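Local coordinates for protein organophosphorus hydrolase (Pseudomonas oleovorans, PDB 4O98) that probably hydrolyses lactones and, in this engineered double variant, organophosphorus triesters at a two-zinc site in a metallo-beta-lactamase fold, at residues B[47-52]-B[90-95]; B[97-102]-B[131-136]; B[61-66]-B[261-266]; B[72-77]-B[249-254]. All blocks are in the same frame, centred on the assembly; numbering follows the deposited sequence.

Contact 1: residues B[47-52]-B[90-95]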
loop_
_atom_site.group_PDB
_atom_site.type_symbol
_atom_site.label_atom_id
_atom_site.label_comp_id
_atom_site.label_asym_id
_atom_site.label_seq_id
_atom_site.Cartn_x
_atom_site.Cartn_y
_atom_site.Cartn_z
ATOM N N VAL B 47 8.030 5.892 12.675
ATOM C CA VAL B 47 7.412 4.565 12.665
ATOM C C VAL B 47 7.908 3.771 11.463
ATOM O O VAL B 47 7.907 4.272 10.340
ATOM C CB VAL B 47 5.867 4.649 12.620
ATOM C CG1 VAL B 47 5.265 3.271 12.557
ATOM C CG2 VAL B 47 5.331 5.397 13.832
ATOM N N THR B 48 8.352 2.539 11.705
ATOM C CA THR B 48 8.680 1.612 10.630
ATOM C C THR B 48 7.761 0.387 10.747
ATOM O O THR B 48 7.842 -0.381 11.723
ATOM C CB THR B 48 10.150 1.163 10.705
ATOM O OG1 THR B 48 11.005 2.316 10.679
ATOM C CG2 THR B 48 10.497 0.240 9.528
ATOM N N ALA B 49 6.866 0.219 9.777
ATOM C CA ALA B 49 6.032 -0.977 9.739
ATOM C C ALA B 49 6.881 -2.108 9.192
ATOM O O ALA B 49 7.611 -1.919 8.215
ATOM C CB ALA B 49 4.814 -0.761 8.866
ATOM N N LEU B 50 6.790 -3.277 9.819
ATOM C CA LEU B 50 7.581 -4.432 9.407
ATOM C C LEU B 50 6.664 -5.622 9.085
ATOM O O LEU B 50 5.825 -6.019 9.912
ATOM C CB LEU B 50 8.573 -4.802 10.512
ATOM C CG LEU B 50 9.513 -3.670 10.949
ATOM C CD1 LEU B 50 10.274 -4.035 12.218
ATOM C CD2 LEU B 50 10.483 -3.382 9.833
ATOM N N TYR B 51 6.843 -6.188 7.890
ATOM C CA TYR B 51 6.068 -7.338 7.422
ATOM C C TYR B 51 6.696 -8.649 7.899
ATOM O O TYR B 51 7.910 -8.853 7.763
ATOM C CB TYR B 51 6.055 -7.314 5.895
ATOM C CG TYR B 51 5.207 -8.361 5.187
ATOM C CD1 TYR B 51 3.833 -8.418 5.370
ATOM C CD2 TYR B 51 5.779 -9.231 4.266
ATOM C CE1 TYR B 51 3.056 -9.343 4.688
ATOM C CE2 TYR B 51 5.019 -10.155 3.578
ATOM C CZ TYR B 51 3.653 -10.212 3.796
ATOM O OH TYR B 51 2.871 -11.130 3.112
ATOM N N ASP B 52 5.880 -9.550 8.441
ATOM C CA ASP B 52 6.393 -10.852 8.845
ATOM C C ASP B 52 6.163 -11.916 7.783
ATOM O O ASP B 52 6.801 -12.969 7.807
ATOM C CB ASP B 52 5.737 -11.315 10.132
ATOM C CG ASP B 52 6.578 -12.342 10.853
ATOM O OD1 ASP B 52 7.775 -12.054 11.069
ATOM O OD2 ASP B 52 6.064 -13.433 11.186
ATOM N N ASN B 90 1.928 -8.285 10.863
ATOM C CA ASN B 90 2.791 -7.104 10.909
ATOM C C ASN B 90 3.310 -6.813 12.317
ATOM O O ASN B 90 2.620 -7.096 13.307
ATOM C CB ASN B 90 2.003 -5.873 10.463
ATOM C CG ASN B 90 1.320 -6.058 9.125
ATOM O OD1 ASN B 90 1.870 -6.685 8.215
ATOM N ND2 ASN B 90 0.105 -5.505 8.990
ATOM N N ALA B 91 4.505 -6.229 12.405
ATOM C CA ALA B 91 5.008 -5.672 13.665
ATOM C C ALA B 91 5.388 -4.218 13.431
ATOM O O ALA B 91 5.496 -3.767 12.279
ATOM C CB ALA B 91 6.201 -6.452 14.178
ATOM N N TYR B 92 5.595 -3.473 14.510
ATOM C CA TYR B 92 5.828 -2.038 14.364
ATOM C C TYR B 92 7.054 -1.539 15.157
ATOM O O TYR B 92 7.186 -1.821 16.353
ATOM C CB TYR B 92 4.534 -1.268 14.680
ATOM C CG TYR B 92 3.454 -1.598 13.668
ATOM C CD1 TYR B 92 2.613 -2.697 13.850
ATOM C CD2 TYR B 92 3.321 -0.854 12.497
ATOM C CE1 TYR B 92 1.653 -3.034 12.901
ATOM C CE2 TYR B 92 2.364 -1.183 11.542
ATOM C CZ TYR B 92 1.532 -2.274 11.755
ATOM O OH TYR B 92 0.584 -2.606 10.817
ATOM N N LEU B 93 7.956 -0.831 14.475
ATOM C CA LEU B 93 9.167 -0.298 15.105
ATOM C C LEU B 93 9.006 1.209 15.238
ATOM O O LEU B 93 8.880 1.925 14.227
ATOM C CB LEU B 93 10.412 -0.589 14.248
ATOM C CG LEU B 93 11.768 -1.051 14.823
ATOM C CD1 LEU B 93 12.949 -0.451 14.054
ATOM C CD2 LEU B 93 11.929 -0.819 16.311
ATOM N N ILE B 94 9.018 1.700 16.471
ATOM C CA ILE B 94 8.865 3.124 16.685
ATOM C C ILE B 94 10.096 3.750 17.363
ATOM O O ILE B 94 10.456 3.392 18.501
ATOM C CB ILE B 94 7.585 3.415 17.483
ATOM C CG1 ILE B 94 6.367 2.858 16.736
ATOM C CG2 ILE B 94 7.445 4.914 17.742
ATOM C CD1 ILE B 94 5.027 3.183 17.384
ATOM N N ASN B 95 10.744 4.672 16.651
ATOM C CA ASN B 95 11.858 5.429 17.218
ATOM C C ASN B 95 11.316 6.731 17.801
ATOM O O ASN B 95 10.950 7.643 17.053
ATOM C CB ASN B 95 12.938 5.708 16.155
ATOM C CG ASN B 95 14.242 6.263 16.761
ATOM O OD1 ASN B 95 14.217 7.075 17.687
ATOM N ND2 ASN B 95 15.380 5.814 16.235
HETATM O O HOH W 1 11.206 3.008 13.228
#
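Tyr92 holds CG anti to its carbonyl carbon (chi1 -64°), and the ring thereby leans toward the neighbouring strand, where CE2 meets Ala49 CB obliquely at 3.7 Å. Leu50 sets CG in the same position and, with CD1 extended beyond it (chi2 169°), brings CD1 to 4.0 Å from Leu93 CB. Both pairs belong to antiparallel strands 45-57 and 85-95, neighbours in a mixed sheet of the alpha-beta/beta-alpha sandwich characteristic of the metallo-beta-lactamase superfamily. Thr48 pairs with Leu93 and Leu50 with Ala91 as hydrogen-bonded pairs. The Thr48 N to Leu93 O bond is short, 2.6 Å, lies in the carbonyl plane and is nearly straight at 170°; the return bond from Leu93 N to Thr48 O measures 2.8 Å. A water also bridges Leu93 O and Thr48 OG1, a hydroxyl with a further partner in Arg39. Val47 and Ile94 lie side by side on the face carrying Ala49 and Tyr92, a face packed on Leu242 and Val244 of the second sheet. The other face, with Leu50 and Leu93, rests on Leu122 of helix 118-124. Tyr92 OH is bonded to Pro298 O. Asn90 ND2 bonds to Leu295 O and Gly292 O, which holds the amide, while its buried OD1 finds no polar partner and lies in the plane of the Tyr51 ring, at its edge, 3.9 Å from Tyr51 CD1.

Contact 2: residues B[97-102]-B[131-136]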
loop_
_atom_site.group_PDB
_atom_site.type_symbol
_atom_site.label_atom_id
_atom_site.label_comp_id
_atom_site.label_asym_id
_atom_site.label_seq_id
_atom_site.Cartn_x
_atom_site.Cartn_y
_atom_site.Cartn_z
ATOM N N GLY B 97 12.977 8.797 19.768
ATOM C CA GLY B 97 14.023 9.720 20.166
ATOM C C GLY B 97 14.592 9.305 21.515
ATOM O O GLY B 97 15.809 9.267 21.690
ATOM N N ASP B 98 13.721 8.986 22.469
ATOM C CA ASP B 98 14.181 8.438 23.746
ATOM C C ASP B 98 14.380 6.914 23.681
ATOM O O ASP B 98 15.257 6.368 24.353
ATOM C CB ASP B 98 13.206 8.786 24.872
ATOM C CG ASP B 98 13.060 10.283 25.082
ATOM O OD1 ASP B 98 14.051 11.027 24.884
ATOM O OD2 ASP B 98 11.944 10.711 25.455
ATOM N N ASN B 99 13.570 6.232 22.869
ATOM C CA ASN B 99 13.644 4.772 22.765
ATOM C C ASN B 99 13.518 4.221 21.339
ATOM O O ASN B 99 12.866 4.824 20.482
ATOM C CB ASN B 99 12.558 4.125 23.628
ATOM C CG ASN B 99 12.728 4.418 25.097
ATOM O OD1 ASN B 99 12.194 5.399 25.612
ATOM N ND2 ASN B 99 13.468 3.565 25.785
ATOM N N LEU B 100 14.133 3.068 21.093
ATOM C CA LEU B 100 13.785 2.276 19.917
ATOM C C LEU B 100 12.910 1.121 20.397
ATOM O O LEU B 100 13.407 0.143 20.967
ATOM C CB LEU B 100 15.018 1.746 19.199
ATOM C CG LEU B 100 14.743 1.109 17.834
ATOM C CD1 LEU B 100 14.135 2.144 16.877
ATOM C CD2 LEU B 100 16.017 0.503 17.247
ATOM N N VAL B 101 11.604 1.252 20.193
ATOM C CA VAL B 101 10.666 0.265 20.705
ATOM C C VAL B 101 9.983 -0.536 19.590
ATOM O O VAL B 101 9.433 0.024 18.631
ATOM C CB VAL B 101 9.639 0.915 21.680
ATOM C CG1 VAL B 101 9.339 2.341 21.285
ATOM C CG2 VAL B 101 8.362 0.092 21.768
ATOM N N LEU B 102 10.056 -1.858 19.709
ATOM C CA LEU B 102 9.409 -2.747 18.765
ATOM C C LEU B 102 8.112 -3.279 19.375
ATOM O O LEU B 102 8.131 -3.899 20.439
ATOM C CB LEU B 102 10.345 -3.905 18.423
ATOM C CG LEU B 102 9.841 -4.961 17.433
ATOM C CD1 LEU B 102 9.520 -4.348 16.052
ATOM C CD2 LEU B 102 10.866 -6.092 17.314
ATOM N N GLN B 131 19.861 -2.739 18.545
ATOM C CA GLN B 131 19.492 -1.375 18.901
ATOM C C GLN B 131 18.148 -1.285 19.615
ATOM O O GLN B 131 17.817 -0.250 20.194
ATOM C CB GLN B 131 19.469 -0.496 17.653
ATOM C CG GLN B 131 20.798 -0.439 16.910
ATOM C CD GLN B 131 20.713 0.394 15.650
ATOM O OE1 GLN B 131 20.221 -0.067 14.623
ATOM N NE2 GLN B 131 21.186 1.635 15.724
ATOM N N VAL B 132 17.366 -2.360 19.564
ATOM C CA VAL B 132 16.046 -2.361 20.189
ATOM C C VAL B 132 16.181 -2.462 21.711
ATOM O O VAL B 132 16.709 -3.453 22.233
ATOM C CB VAL B 132 15.167 -3.521 19.652
ATOM C CG1 VAL B 132 13.803 -3.550 20.353
ATOM C CG2 VAL B 132 14.980 -3.388 18.153
ATOM N N ASP B 133 15.702 -1.448 22.429
ATOM C CA ASP B 133 15.808 -1.468 23.889
ATOM C C ASP B 133 14.517 -1.918 24.587
ATOM O O ASP B 133 14.542 -2.348 25.746
ATOM C CB ASP B 133 16.267 -0.108 24.425
ATOM C CG ASP B 133 15.290 1.009 24.118
ATOM O OD1 ASP B 133 14.232 1.077 24.781
ATOM O OD2 ASP B 133 15.601 1.842 23.241
ATOM N N THR B 134 13.397 -1.825 23.877
ATOM C CA THR B 134 12.116 -2.247 24.426
ATOM C C THR B 134 11.296 -3.008 23.384
ATOM O O THR B 134 11.196 -2.582 22.228
ATOM C CB THR B 134 11.309 -1.045 24.917
ATOM O OG1 THR B 134 12.161 -0.192 25.688
ATOM C CG2 THR B 134 10.100 -1.497 25.761
ATOM N N VAL B 135 10.734 -4.142 23.796
ATOM C CA VAL B 135 9.737 -4.847 23.009
ATOM C C VAL B 135 8.412 -4.800 23.753
ATOM O O VAL B 135 8.323 -5.266 24.892
ATOM C CB VAL B 135 10.107 -6.307 22.789
ATOM C CG1 VAL B 135 8.961 -7.018 22.100
ATOM C CG2 VAL B 135 11.386 -6.414 21.952
ATOM N N LEU B 136 7.398 -4.207 23.124
ATOM C CA LEU B 136 6.044 -4.183 23.676
ATOM C C LEU B 136 5.236 -5.302 23.018
ATOM O O LEU B 136 5.276 -5.455 21.786
ATOM C CB LEU B 136 5.387 -2.836 23.382
ATOM C CG LEU B 136 5.259 -1.800 24.503
ATOM C CD1 LEU B 136 6.423 -1.886 25.463
ATOM C CD2 LEU B 136 5.130 -0.384 23.950
#
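Asp133 grips the start of strand 100-103 with both carboxylate oxygens. Its OD1 accepts Asn99 ND2 at 2.8 Å, a donor that lies above the carboxylate plane while the oxygen stays close to the amide plane of Asn99. Its OD2 takes Leu100 N at 2.9 Å on the syn side, though tilted from the plane. The exchange is mutual, since Asp133 N donates a longer bond of 3.2 Å to Leu100 O. Asp133 can reach back in this way because chi1 of 62° places CG between its own N and carbonyl carbon. Thr134 OG1 steadies the group by donating to Asp133 OD1 at 2.6 Å, from the face opposite Asn99 ND2. Three donors on one carboxylate would be expected to favour its ionised form. Beside this cluster Leu100 CD2 lies against Gln131 CB at 3.6 Å and also touches Val132. Farther along, regular parallel pairing takes over: Leu102 N donates to Thr134 O, nearly in line with the carbonyl, and Leu102 O accepts Leu136 N at 2.8 Å. Val101 CG2 meets Leu136 CD2, while Leu102, whose side chain is on the other face from Val101, sets CB against Val132 CG1. In the next shell Thr96 OG1 accepts from Asn99 N, while Val135 bonds through its backbone to Thr161 and Glu163 of the following strand. Strand 100-103, helix 118-124 and strand 134-136 form a beta-alpha-beta crossover that opens the parallel part of one sheet of this superfamily's alpha-beta/beta-alpha sandwich.

Contact 3: residues B[61-66]-B[261-266]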
loop_
_atom_site.group_PDB
_atom_site.type_symbol
_atom_site.label_atom_id
_atom_site.label_comp_id
_atom_site.label_asym_id
_atom_site.label_seq_id
_atom_site.Cartn_x
_atom_site.Cartn_y
_atom_site.Cartn_z
ATOM N N LEU B 61 -15.641 -21.146 10.060
ATOM C CA LEU B 61 -15.150 -21.690 11.332
ATOM C C LEU B 61 -14.819 -20.558 12.301
ATOM O O LEU B 61 -15.282 -20.521 13.452
ATOM C CB LEU B 61 -13.897 -22.549 11.061
ATOM C CG LEU B 61 -13.766 -24.013 11.502
ATOM C CD1 LEU B 61 -14.919 -24.876 10.994
ATOM C CD2 LEU B 61 -12.422 -24.570 11.024
ATOM N N LEU B 62 -14.006 -19.642 11.783
ATOM C CA LEU B 62 -13.538 -18.457 12.447
ATOM C C LEU B 62 -14.425 -17.355 11.883
ATOM O O LEU B 62 -14.069 -16.800 10.861
ATOM C CB LEU B 62 -12.064 -18.289 12.034
ATOM C CG LEU B 62 -11.352 -19.548 11.452
ATOM C CD1 LEU B 62 -9.985 -19.252 10.858
ATOM C CD2 LEU B 62 -11.171 -20.702 12.441
ATOM N N LYS B 63 -15.592 -17.107 12.519
ATOM C CA LYS B 63 -16.692 -16.204 12.046
ATOM C C LYS B 63 -18.023 -16.268 12.877
ATOM O O LYS B 63 -18.186 -17.131 13.751
ATOM C CB LYS B 63 -17.021 -16.447 10.564
ATOM C CG LYS B 63 -16.263 -15.536 9.571
ATOM C CD LYS B 63 -15.559 -14.385 10.293
ATOM C CE LYS B 63 -14.234 -13.984 9.664
ATOM N NZ LYS B 63 -13.611 -12.995 10.591
ATOM N N GLY B 64 -18.965 -15.356 12.597
ATOM C CA GLY B 64 -20.306 -15.389 13.185
ATOM C C GLY B 64 -21.501 -14.851 12.369
ATOM O O GLY B 64 -22.446 -14.299 12.952
ATOM N N ILE B 65 -21.470 -14.988 11.034
ATOM C CA ILE B 65 -22.617 -14.638 10.162
ATOM C C ILE B 65 -22.810 -15.637 9.020
ATOM O O ILE B 65 -22.027 -16.571 8.855
ATOM C CB ILE B 65 -22.490 -13.246 9.460
ATOM C CG1 ILE B 65 -21.232 -13.177 8.582
ATOM C CG2 ILE B 65 -22.571 -12.102 10.450
ATOM C CD1 ILE B 65 -21.127 -11.909 7.751
ATOM N N ASP B 66 -23.835 -15.395 8.209
ATOM C CA ASP B 66 -24.203 -16.271 7.095
ATOM C C ASP B 66 -23.089 -16.449 6.054
ATOM O O ASP B 66 -22.411 -15.474 5.712
ATOM C CB ASP B 66 -25.429 -15.675 6.408
ATOM C CG ASP B 66 -26.323 -16.724 5.804
ATOM O OD1 ASP B 66 -26.004 -17.929 5.952
ATOM O OD2 ASP B 66 -27.354 -16.338 5.203
ATOM N N VAL B 261 -19.157 -9.575 14.182
ATOM C CA VAL B 261 -18.616 -10.837 13.697
ATOM C C VAL B 261 -17.372 -11.191 14.510
ATOM O O VAL B 261 -16.464 -10.362 14.674
ATOM C CB VAL B 261 -18.235 -10.755 12.221
ATOM C CG1 VAL B 261 -17.506 -12.003 11.808
ATOM C CG2 VAL B 261 -19.474 -10.556 11.359
ATOM N N VAL B 262 -17.327 -12.418 15.016
ATOM C CA VAL B 262 -16.260 -12.819 15.919
ATOM C C VAL B 262 -15.273 -13.731 15.236
ATOM O O VAL B 262 -15.500 -14.184 14.112
ATOM C CB VAL B 262 -16.815 -13.533 17.159
ATOM C CG1 VAL B 262 -17.868 -12.674 17.817
ATOM C CG2 VAL B 262 -17.398 -14.885 16.782
ATOM N N TRP B 263 -14.176 -14.003 15.933
ATOM C CA TRP B 263 -13.107 -14.844 15.418
ATOM C C TRP B 263 -13.014 -16.098 16.293
ATOM O O TRP B 263 -13.093 -16.001 17.523
ATOM C CB TRP B 263 -11.806 -14.035 15.448
ATOM C CG TRP B 263 -10.571 -14.739 14.987
ATOM C CD1 TRP B 263 -9.513 -15.132 15.756
ATOM C CD2 TRP B 263 -10.245 -15.104 13.641
ATOM N NE1 TRP B 263 -8.555 -15.733 14.972
ATOM C CE2 TRP B 263 -8.981 -15.727 13.670
ATOM C CE3 TRP B 263 -10.899 -14.960 12.414
ATOM C CZ2 TRP B 263 -8.361 -16.205 12.516
ATOM C CZ3 TRP B 263 -10.285 -15.434 11.275
ATOM C CH2 TRP B 263 -9.030 -16.046 11.331
ATOM N N GLU B 264 -12.850 -17.266 15.672
ATOM C CA GLU B 264 -12.834 -18.536 16.407
ATOM C C GLU B 264 -11.756 -18.599 17.497
ATOM O O GLU B 264 -11.910 -19.322 18.483
ATOM C CB GLU B 264 -12.642 -19.706 15.438
ATOM C CG GLU B 264 -12.745 -21.107 16.041
ATOM C CD GLU B 264 -14.170 -21.637 16.066
ATOM O OE1 GLU B 264 -14.361 -22.860 15.859
ATOM O OE2 GLU B 264 -15.100 -20.832 16.297
ATOM N N PHE B 265 -10.670 -17.846 17.330
ATOM C CA PHE B 265 -9.571 -17.920 18.284
ATOM C C PHE B 265 -9.565 -16.792 19.294
ATOM O O PHE B 265 -8.600 -16.643 20.060
ATOM C CB PHE B 265 -8.231 -17.978 17.561
ATOM C CG PHE B 265 -8.043 -19.223 16.770
ATOM C CD1 PHE B 265 -7.755 -20.418 17.408
ATOM C CD2 PHE B 265 -8.166 -19.211 15.393
ATOM C CE1 PHE B 265 -7.584 -21.583 16.684
ATOM C CE2 PHE B 265 -7.998 -20.373 14.659
ATOM C CZ PHE B 265 -7.705 -21.559 15.307
ATOM N N ASP B 266 -10.612 -15.975 19.280
ATOM C CA ASP B 266 -10.811 -15.043 20.370
ATOM C C ASP B 266 -11.025 -15.934 21.605
ATOM O O ASP B 266 -11.900 -16.803 21.588
ATOM C CB ASP B 266 -12.044 -14.180 20.115
ATOM C CG ASP B 266 -11.813 -13.103 19.055
ATOM O OD1 ASP B 266 -10.651 -12.690 18.842
ATOM O OD2 ASP B 266 -12.807 -12.653 18.444
#
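Leu62 and the engineered Trp263 lie side by side and point the same way, so that the leucine rides over one face of the indole. Leu62 CB sits 3.7 Å from the centroid of the six-membered ring, 21° off its normal, in a CH-pi contact. Leu62 CD1 follows the same ring to Trp263 CH2 at 3.4 Å. The other branch, Leu62 CD2, turns to Glu264 CB at 3.5 Å and obliquely to the Phe265 ring. Lys63 comes instead to the indole edge: a chain bent at chi2 and chi3 brings the buried NZ to 3.8 Å from Trp263 CE3, near the ring plane. The two segments are irregular loops of the metallo-beta-lactamase fold at the active-site rim, the Trp263 side chain lying about 6 Å from a zinc ion. A type I turn from Trp263 to Asp266 shapes the second loop, its backbone bond reinforced by Trp263 N donating to Asp266 OD2 from above the carboxylate plane. Asp266 OD1 in turn bonds to ND1 of the zinc ligand His226, a second-shell link that probably orients the imidazole. At the far end Ile65 crosses Val261 at about a right angle, Ile65 CG2 meeting Val261 CG2 at 3.6 Å.

Contact 4: residues B[72-77]-B[249-254]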
loop_
_atom_site.group_PDB
_atom_site.type_symbol
_atom_site.label_atom_id
_atom_site.label_comp_id
_atom_site.label_asym_id
_atom_site.label_seq_id
_atom_site.Cartn_x
_atom_site.Cartn_y
_atom_site.Cartn_z
ATOM N N SER B 72 -19.921 -12.379 0.308
ATOM C CA SER B 72 -20.270 -11.118 -0.335
ATOM C C SER B 72 -19.368 -9.985 0.166
ATOM O O SER B 72 -18.928 -9.132 -0.611
ATOM C CB SER B 72 -21.735 -10.787 -0.080
ATOM O OG SER B 72 -22.023 -9.509 -0.597
ATOM N N LEU B 73 -19.087 -9.990 1.465
ATOM C CA LEU B 73 -18.207 -8.987 2.071
ATOM C C LEU B 73 -16.770 -9.165 1.597
ATOM O O LEU B 73 -16.073 -8.183 1.332
ATOM C CB LEU B 73 -18.270 -9.076 3.597
ATOM C CG LEU B 73 -19.482 -8.399 4.232
ATOM C CD1 LEU B 73 -19.611 -8.755 5.719
ATOM C CD2 LEU B 73 -19.379 -6.879 4.038
ATOM N N LEU B 74 -16.329 -10.419 1.499
ATOM C CA LEU B 74 -14.995 -10.715 0.980
ATOM C C LEU B 74 -14.876 -10.348 -0.502
ATOM O O LEU B 74 -13.858 -9.792 -0.933
ATOM C CB LEU B 74 -14.646 -12.192 1.178
ATOM C CG LEU B 74 -14.593 -12.711 2.611
ATOM C CD1 LEU B 74 -14.445 -14.227 2.601
ATOM C CD2 LEU B 74 -13.440 -12.074 3.359
ATOM N N ALA B 75 -15.909 -10.664 -1.279
ATOM C CA ALA B 75 -15.878 -10.377 -2.704
ATOM C C ALA B 75 -15.889 -8.888 -3.001
ATOM O O ALA B 75 -15.266 -8.464 -3.966
ATOM C CB ALA B 75 -17.010 -11.077 -3.444
ATOM N N ARG B 76 -16.573 -8.082 -2.193
ATOM C CA ARG B 76 -16.608 -6.653 -2.515
ATOM C C ARG B 76 -15.250 -5.993 -2.241
ATOM O O ARG B 76 -14.982 -4.901 -2.725
ATOM C CB ARG B 76 -17.762 -5.919 -1.820
ATOM C CG ARG B 76 -17.477 -5.482 -0.402
ATOM C CD ARG B 76 -18.716 -4.879 0.292
ATOM N NE ARG B 76 -18.721 -3.412 0.302
ATOM C CZ ARG B 76 -17.956 -2.668 1.101
ATOM N NH1 ARG B 76 -18.035 -1.340 1.053
ATOM N NH2 ARG B 76 -17.107 -3.249 1.952
ATOM N N MET B 77 -14.389 -6.662 -1.477
ATOM C CA MET B 77 -13.017 -6.171 -1.280
ATOM C C MET B 77 -12.025 -6.997 -2.090
ATOM O O MET B 77 -10.814 -6.930 -1.863
ATOM C CB MET B 77 -12.624 -6.201 0.191
ATOM C CG MET B 77 -13.399 -5.210 1.059
ATOM S SD MET B 77 -13.201 -3.471 0.618
ATOM C CE MET B 77 -11.451 -3.224 0.927
ATOM N N LEU B 249 -9.011 -6.897 15.615
ATOM C CA LEU B 249 -9.706 -7.216 14.386
ATOM C C LEU B 249 -8.741 -8.024 13.505
ATOM O O LEU B 249 -7.560 -7.677 13.419
ATOM C CB LEU B 249 -10.053 -5.888 13.727
ATOM C CG LEU B 249 -10.916 -5.767 12.501
ATOM C CD1 LEU B 249 -11.559 -4.394 12.549
ATOM C CD2 LEU B 249 -10.068 -5.928 11.254
ATOM N N ILE B 250 -9.237 -9.081 12.855
ATOM C CA ILE B 250 -8.404 -9.982 12.049
ATOM C C ILE B 250 -8.655 -9.881 10.530
ATOM O O ILE B 250 -7.755 -10.143 9.718
ATOM C CB ILE B 250 -8.617 -11.450 12.469
ATOM C CG1 ILE B 250 -8.508 -11.610 13.986
ATOM C CG2 ILE B 250 -7.633 -12.368 11.764
ATOM C CD1 ILE B 250 -7.123 -11.348 14.535
ATOM N N ASN B 251 -9.878 -9.536 10.137
ATOM C CA ASN B 251 -10.222 -9.497 8.719
ATOM C C ASN B 251 -10.837 -8.158 8.344
ATOM O O ASN B 251 -12.008 -7.901 8.655
ATOM C CB ASN B 251 -11.184 -10.647 8.370
ATOM C CG ASN B 251 -11.498 -10.730 6.878
ATOM O OD1 ASN B 251 -11.963 -9.762 6.263
ATOM N ND2 ASN B 251 -11.242 -11.892 6.290
ATOM N N HIS B 252 -10.065 -7.324 7.653
ATOM C CA HIS B 252 -10.475 -5.946 7.367
ATOM C C HIS B 252 -11.767 -5.885 6.551
ATOM O O HIS B 252 -12.566 -4.971 6.714
ATOM C CB HIS B 252 -9.360 -5.195 6.622
ATOM C CG HIS B 252 -9.132 -5.696 5.227
ATOM N ND1 HIS B 252 -9.600 -5.028 4.112
ATOM C CD2 HIS B 252 -8.530 -6.822 4.771
ATOM C CE1 HIS B 252 -9.276 -5.710 3.026
ATOM N NE2 HIS B 252 -8.626 -6.803 3.396
ATOM N N ALA B 253 -11.970 -6.868 5.684
ATOM C CA ALA B 253 -13.096 -6.844 4.754
ATOM C C ALA B 253 -14.450 -7.115 5.414
ATOM O O ALA B 253 -15.491 -6.736 4.871
ATOM C CB ALA B 253 -12.863 -7.819 3.620
ATOM N N VAL B 254 -14.455 -7.791 6.559
ATOM C CA VAL B 254 -15.735 -8.062 7.230
ATOM C C VAL B 254 -15.919 -7.422 8.615
ATOM O O VAL B 254 -17.022 -6.982 8.950
ATOM C CB VAL B 254 -16.135 -9.577 7.218
ATOM C CG1 VAL B 254 -15.105 -10.423 6.515
ATOM C CG2 VAL B 254 -16.452 -10.104 8.628
HETATM O O HOH W 2 -16.240 -5.572 2.481
#
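Leu74 and Ala253 bring their CA atoms to 5.7 Å where the last turn of helix 67-76 meets the short, weakly bonded helical turn around 252-254. Asn251 takes the N-cap position there, and its OD1 accepts weak bonds from Ala253 N and Val254 N. Much of the packing gathers on Ala253 CB: Met77 CG touches it at 3.7 Å, and Ala253 CB also lies over the centre of one face of the His252 ring. Met77 is folded at chi2 and chi3 (-61° and -64°), which curls CE back to the edge of that imidazole, in its plane, 3.9 Å from His252 CE1. Leu74 CD2 meets Val254 CG1 at 3.9 Å and also rests on Asn251 ND2. Leu73 stands across Val254 at about a right angle, with CD1 on CB. The polar link is a water that donates to Leu73 O at 2.9 Å and to Ala253 O at 2.8 Å. Arg76 NH2 donates to this water in the guanidinium plane, tying the end of the helix to the same site. Gln255 OE1 accepts the backbone N of the engineered Ile250 and of Asn251, bracing the loop after strand 240-246. On the outer side His252 NE2 bonds to Glu316 of the second subunit, and Arg304 of that subunit, from its strand 300-305, binds Arg76 O and packs on Met77, so the helix pair lies at the dimer interface.

Contacts 1 and 2 are buried and share one sheet: strands 85-95 and 100-103 are neighbours in it, with Ile94 N probably bonded to Val101 O, so antiparallel pairing gives way to parallel pairing across them. Both rely on backbone hydrogen bonds, contact 2 adding a carboxylate clasp at its more exposed end. Contacts 3 and 4 are only partly buried, lie on the same side of the chain's centre and touch through Val261 on Val254 and Ile65 on Leu73. These two join loops and helix ends mainly by apolar packing, contact 3 beside the zinc site and contact 4 against the second subunit, which contacts 1 and 2 also reach.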